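Local coordinates for lipid binding protein (Grifola frondosa, PDB 5H0Q) that binds membrane domains made of sphingomyelin and cholesterol, and so can serve as a specific probe for them, at residues K31-R36 with R64-T69; A53-G58 with I103-A108. All blocks are in the same frame, centred on the assembly; numbering follows the deposited sequence.

Two contacts fasten helices 26-35 and 41-55 to one β-sheet and show how a chain can be pinned to two neighbouring strands of one sheet. From the N terminus, helix 26-35 comes first and supplies residues 31-36 to contact 1; helix 41-55 follows and ends in contact 2. The chain then enters strand 60-68, whose far end closes the loop of contact 1 at residues 64-69. Contact 2 closes later, at residues 103-108, the end of strand 99-105 and the loop after it, so the two loops cross. Strands 60-68 and 99-105 are neighbours in the mixed sheet, yet the contact centres stand about 28 Å apart, on opposite sides of the chain's centre.

Contact 1: K31-R36 with R64-T69; sequences KVALQR and RVYNAT
Tyr66, reaching from strand 60-68, donates its hydroxyl to the carbonyl of Ala33 near the end of helix 26-35, with OH 2.6 Å from Ala33 O. The oxygen lies at the edge of the phenol ring, in its plane, while the hydroxyl stands 33° off the carbonyl plane. The same Ala33 O also accepts a weak bond from Arg36 N, where the helix gives out, so the tyrosine shares an acceptor of the last turn. The segment axes come within 7.6 Å and run at 146°, nearer antiparallel than parallel, a helix laid against the end of a β-strand through small residues. Ala33 CB sits 3.9 Å from Ala68 CB, and with side chains this small the CA atoms of Ala33 and Ala68 can come within 5.0 Å. Ala68 CB also touches Leu34, lying 4.2 Å from its CD1 branch at the more exposed margin. A water donates to Tyr66 OH at 2.9 Å and lies 3.3 Å from Arg36 O, a longer and less certain link. Trp99, on the adjoining strand 99-105, meets the Tyr66 ring with the planes about 40° apart, while Arg36 NE is hydrogen-bonded to Tyr11 OH.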
loop_
_atom_site.group_PDB
_atom_site.type_symbol
_atom_site.label_atom_id
_atom_site.label_comp_id
_atom_site.label_asym_id
_atom_site.label_seq_id
_atom_site.Cartn_x
_atom_site.Cartn_y
_atom_site.Cartn_z
ATOM N N LYS A 31 -7.660 -5.875 -14.717
ATOM C CA LYS A 31 -8.778 -5.009 -15.077
ATOM C C LYS A 31 -9.981 -5.301 -14.198
ATOM O O LYS A 31 -10.623 -4.383 -13.682
ATOM C CB LYS A 31 -9.142 -5.199 -16.545
ATOM C CG LYS A 31 -10.373 -4.401 -16.986
ATOM C CD LYS A 31 -10.705 -4.658 -18.446
ATOM C CE LYS A 31 -12.054 -4.059 -18.819
ATOM N NZ LYS A 31 -12.409 -4.292 -20.246
ATOM N N VAL A 32 -10.282 -6.578 -13.987
ATOM C CA VAL A 32 -11.417 -6.938 -13.147
ATOM C C VAL A 32 -11.182 -6.482 -11.715
ATOM O O VAL A 32 -12.064 -5.897 -11.080
ATOM C CB VAL A 32 -11.675 -8.452 -13.252
ATOM C CG1 VAL A 32 -12.818 -8.874 -12.335
ATOM C CG2 VAL A 32 -12.049 -8.786 -14.662
ATOM N N ALA A 33 -9.978 -6.683 -11.193
ATOM C CA ALA A 33 -9.703 -6.241 -9.825
ATOM C C ALA A 33 -9.902 -4.739 -9.684
ATOM O O ALA A 33 -10.490 -4.265 -8.707
ATOM C CB ALA A 33 -8.284 -6.631 -9.404
ATOM N N LEU A 34 -9.406 -3.967 -10.642
ATOM C CA LEU A 34 -9.600 -2.526 -10.560
ATOM C C LEU A 34 -11.079 -2.180 -10.641
ATOM O O LEU A 34 -11.541 -1.230 -9.985
ATOM C CB LEU A 34 -8.780 -1.844 -11.657
ATOM C CG LEU A 34 -8.457 -0.358 -11.529
ATOM C CD1 LEU A 34 -7.751 -0.080 -10.230
ATOM C CD2 LEU A 34 -7.599 0.101 -12.703
ATOM N N GLN A 35 -11.860 -2.981 -11.375
ATOM C CA GLN A 35 -13.302 -2.739 -11.438
ATOM C C GLN A 35 -13.993 -3.066 -10.118
ATOM O O GLN A 35 -14.996 -2.425 -9.773
ATOM C CB GLN A 35 -13.945 -3.560 -12.558
ATOM C CG GLN A 35 -13.553 -3.132 -13.953
ATOM C CD GLN A 35 -14.066 -4.072 -15.037
ATOM O OE1 GLN A 35 -14.274 -5.266 -14.808
ATOM N NE2 GLN A 35 -14.270 -3.528 -16.231
ATOM N N ARG A 36 -13.505 -4.067 -9.389
ATOM C CA ARG A 36 -14.088 -4.503 -8.125
ATOM C C ARG A 36 -13.524 -3.759 -6.919
ATOM O O ARG A 36 -13.813 -4.145 -5.776
ATOM C CB ARG A 36 -13.874 -6.005 -7.933
ATOM C CG ARG A 36 -14.541 -6.892 -8.995
ATOM C CD ARG A 36 -15.981 -7.226 -8.609
ATOM N NE ARG A 36 -16.545 -8.158 -9.587
ATOM C CZ ARG A 36 -16.994 -7.798 -10.779
ATOM N NH1 ARG A 36 -16.970 -6.521 -11.136
ATOM N NH2 ARG A 36 -17.469 -8.716 -11.608
ATOM N N ARG A 64 -4.480 1.567 3.997
ATOM C CA ARG A 64 -5.155 0.503 3.260
ATOM C C ARG A 64 -4.422 0.302 1.937
ATOM O O ARG A 64 -4.033 1.270 1.280
ATOM C CB ARG A 64 -6.629 0.804 3.036
ATOM C CG ARG A 64 -6.990 2.005 2.173
ATOM C CD ARG A 64 -8.522 2.084 2.000
ATOM N NE ARG A 64 -8.918 3.119 1.053
ATOM C CZ ARG A 64 -9.303 4.349 1.355
ATOM N NH1 ARG A 64 -9.411 4.747 2.620
ATOM N NH2 ARG A 64 -9.596 5.186 0.370
ATOM N N VAL A 65 -4.291 -0.953 1.524
ATOM C CA VAL A 65 -3.533 -1.341 0.328
ATOM C C VAL A 65 -4.433 -2.212 -0.523
ATOM O O VAL A 65 -4.937 -3.221 -0.026
ATOM C CB VAL A 65 -2.272 -2.133 0.712
ATOM C CG1 VAL A 65 -1.525 -2.558 -0.540
ATOM C CG2 VAL A 65 -1.417 -1.353 1.671
ATOM N N TYR A 66 -4.597 -1.868 -1.813
ATOM C CA TYR A 66 -5.395 -2.662 -2.739
ATOM C C TYR A 66 -4.481 -3.177 -3.841
ATOM O O TYR A 66 -3.819 -2.383 -4.518
ATOM C CB TYR A 66 -6.552 -1.874 -3.369
ATOM C CG TYR A 66 -7.501 -2.730 -4.151
ATOM C CD1 TYR A 66 -8.178 -3.770 -3.541
ATOM C CD2 TYR A 66 -7.712 -2.514 -5.515
ATOM C CE1 TYR A 66 -9.081 -4.548 -4.249
ATOM C CE2 TYR A 66 -8.605 -3.291 -6.221
ATOM C CZ TYR A 66 -9.266 -4.306 -5.590
ATOM O OH TYR A 66 -10.169 -5.074 -6.258
ATOM N N ASN A 67 -4.484 -4.489 -4.045
ATOM C CA ASN A 67 -3.696 -5.124 -5.107
ATOM C C ASN A 67 -4.596 -5.394 -6.299
ATOM O O ASN A 67 -5.456 -6.276 -6.247
ATOM C CB ASN A 67 -3.059 -6.412 -4.605
ATOM C CG ASN A 67 -2.319 -7.156 -5.715
ATOM O OD1 ASN A 67 -2.050 -6.584 -6.760
ATOM N ND2 ASN A 67 -2.056 -8.429 -5.502
ATOM N N ALA A 68 -4.397 -4.623 -7.375
ATOM C CA ALA A 68 -5.067 -4.824 -8.655
ATOM C C ALA A 68 -4.054 -5.107 -9.764
ATOM O O ALA A 68 -4.282 -4.716 -10.905
ATOM C CB ALA A 68 -5.917 -3.606 -9.015
ATOM N N THR A 69 -2.929 -5.757 -9.437
ATOM C CA THR A 69 -1.902 -6.030 -10.447
ATOM C C THR A 69 -2.170 -7.260 -11.288
ATOM O O THR A 69 -1.391 -7.528 -12.215
ATOM C CB THR A 69 -0.545 -6.222 -9.807
ATOM O OG1 THR A 69 -0.551 -7.408 -9.012
ATOM C CG2 THR A 69 -0.123 -5.014 -9.024
HETATM O O HOH W 1 -12.008 -6.633 -4.639
#

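Contact 2: A53-G58 with I103-A108; sequences AEYGVG and IHTKSA
Backbones stay well apart where Tyr55, in the last turn of helix 41-55, meets the end of strand 99-105: the closest CA pair, Gly58 and Lys106, is 7.4 Å apart. Tyr55 carries the contact along its whole length. With CG anti to the backbone N (chi1 174°), the ring extends from the helix toward Thr105. At the root, Tyr55 CB touches the CD1 tip of Ile103 at 3.7 Å, the two side chains crossing at about a right angle. Midway, the methyl CG2 of Thr105 lies 3.7 Å from ring atom CD1 of Tyr55 and equally near CE1. Thr105 OG1 instead donates to Lys106 O at 2.9 Å. At the far end Tyr55 OH packs on the aliphatic chain of Lys106, 3.6 Å from CG, and accepts from the backbone N of Val59. A water 2.9 Å from Tyr55 OH also receives a weak bond from Lys106 NZ, whose ammonium donates to Ser107 O and Ala110 O. Gly58 C lies at the ring's edge, in plane, where the chain, past Gly56 with its positive phi, turns back beside the ring. The turn leads into strand 60-68, neighbour of strand 99-105; there Tyr55 and Thr105 both touch Cys60, and Ile103 rests on Leu62.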
loop_
_atom_site.group_PDB
_atom_site.type_symbol
_atom_site.label_atom_id
_atom_site.label_comp_id
_atom_site.label_asym_id
_atom_site.label_seq_id
_atom_site.Cartn_x
_atom_site.Cartn_y
_atom_site.Cartn_z
ATOM N N ALA A 53 -9.741 4.869 15.951
ATOM C CA ALA A 53 -10.422 5.007 17.228
ATOM C C ALA A 53 -9.610 4.373 18.348
ATOM O O ALA A 53 -9.527 4.924 19.452
ATOM C CB ALA A 53 -11.816 4.381 17.148
ATOM N N GLU A 54 -9.004 3.217 18.084
ATOM C CA GLU A 54 -8.208 2.537 19.106
ATOM C C GLU A 54 -6.929 3.310 19.425
ATOM O O GLU A 54 -6.502 3.363 20.585
ATOM C CB GLU A 54 -7.883 1.119 18.632
ATOM C CG GLU A 54 -6.997 0.311 19.560
ATOM C CD GLU A 54 -6.577 -1.013 18.948
ATOM O OE1 GLU A 54 -6.430 -1.077 17.708
ATOM O OE2 GLU A 54 -6.397 -1.988 19.705
ATOM N N TYR A 55 -6.308 3.930 18.420
ATOM C CA TYR A 55 -5.085 4.678 18.673
ATOM C C TYR A 55 -5.378 6.003 19.371
ATOM O O TYR A 55 -4.702 6.359 20.338
ATOM C CB TYR A 55 -4.326 4.926 17.372
ATOM C CG TYR A 55 -3.124 5.833 17.568
ATOM C CD1 TYR A 55 -1.990 5.370 18.225
ATOM C CD2 TYR A 55 -3.124 7.143 17.111
ATOM C CE1 TYR A 55 -0.895 6.180 18.430
ATOM C CE2 TYR A 55 -2.023 7.968 17.314
ATOM C CZ TYR A 55 -0.915 7.470 17.968
ATOM O OH TYR A 55 0.171 8.275 18.197
ATOM N N GLY A 56 -6.370 6.751 18.888
ATOM C CA GLY A 56 -6.705 8.035 19.472
ATOM C C GLY A 56 -5.911 9.198 18.908
ATOM O O GLY A 56 -5.657 9.280 17.699
ATOM N N VAL A 57 -5.486 10.079 19.790
ATOM C CA VAL A 57 -4.821 11.316 19.410
ATOM C C VAL A 57 -3.315 11.103 19.430
ATOM O O VAL A 57 -2.761 10.625 20.427
ATOM C CB VAL A 57 -5.221 12.452 20.362
ATOM C CG1 VAL A 57 -4.414 13.730 20.055
ATOM C CG2 VAL A 57 -6.694 12.703 20.253
ATOM N N GLY A 58 -2.647 11.486 18.344
ATOM C CA GLY A 58 -1.207 11.357 18.287
ATOM C C GLY A 58 -0.751 11.638 16.873
ATOM O O GLY A 58 -1.242 12.590 16.263
ATOM N N ILE A 103 -1.878 -0.139 10.816
ATOM C CA ILE A 103 -1.540 1.150 11.383
ATOM C C ILE A 103 -0.032 1.230 11.573
ATOM O O ILE A 103 0.642 0.243 11.862
ATOM C CB ILE A 103 -2.305 1.394 12.709
ATOM C CG1 ILE A 103 -2.052 2.810 13.229
ATOM C CG2 ILE A 103 -1.920 0.393 13.773
ATOM C CD1 ILE A 103 -2.906 3.201 14.419
ATOM N N HIS A 104 0.487 2.431 11.419
ATOM C CA HIS A 104 1.844 2.755 11.834
ATOM C C HIS A 104 1.763 4.044 12.628
ATOM O O HIS A 104 1.105 4.988 12.188
ATOM C CB HIS A 104 2.765 2.911 10.615
ATOM C CG HIS A 104 4.213 2.901 10.963
ATOM N ND1 HIS A 104 4.912 4.043 11.285
ATOM C CD2 HIS A 104 5.108 1.881 11.033
ATOM C CE1 HIS A 104 6.177 3.732 11.520
ATOM N NE2 HIS A 104 6.320 2.427 11.385
ATOM N N THR A 105 2.402 4.085 13.788
ATOM C CA THR A 105 2.263 5.223 14.684
ATOM C C THR A 105 3.623 5.757 15.085
ATOM O O THR A 105 4.639 5.078 14.970
ATOM C CB THR A 105 1.509 4.867 15.978
ATOM O OG1 THR A 105 2.361 4.124 16.862
ATOM C CG2 THR A 105 0.286 4.059 15.682
ATOM N N LYS A 106 3.616 6.985 15.590
ATOM C CA LYS A 106 4.811 7.536 16.195
ATOM C C LYS A 106 5.171 6.709 17.424
ATOM O O LYS A 106 4.379 5.900 17.923
ATOM C CB LYS A 106 4.599 8.994 16.572
ATOM C CG LYS A 106 3.645 9.173 17.766
ATOM C CD LYS A 106 3.494 10.650 18.127
ATOM C CE LYS A 106 2.798 10.840 19.468
ATOM N NZ LYS A 106 3.635 10.335 20.565
ATOM N N SER A 107 6.367 6.960 17.932
ATOM C CA SER A 107 6.794 6.293 19.148
ATOM C C SER A 107 6.002 6.838 20.328
ATOM O O SER A 107 5.712 8.029 20.398
ATOM C CB SER A 107 8.279 6.507 19.374
ATOM O OG SER A 107 9.035 5.954 18.303
ATOM N N ALA A 108 5.665 5.955 21.253
ATOM C CA ALA A 108 4.892 6.342 22.425
ATOM C C ALA A 108 5.564 7.494 23.154
ATOM O O ALA A 108 6.777 7.481 23.421
ATOM C CB ALA A 108 4.728 5.139 23.348
HETATM O O HOH W 2 1.783 7.535 20.463
#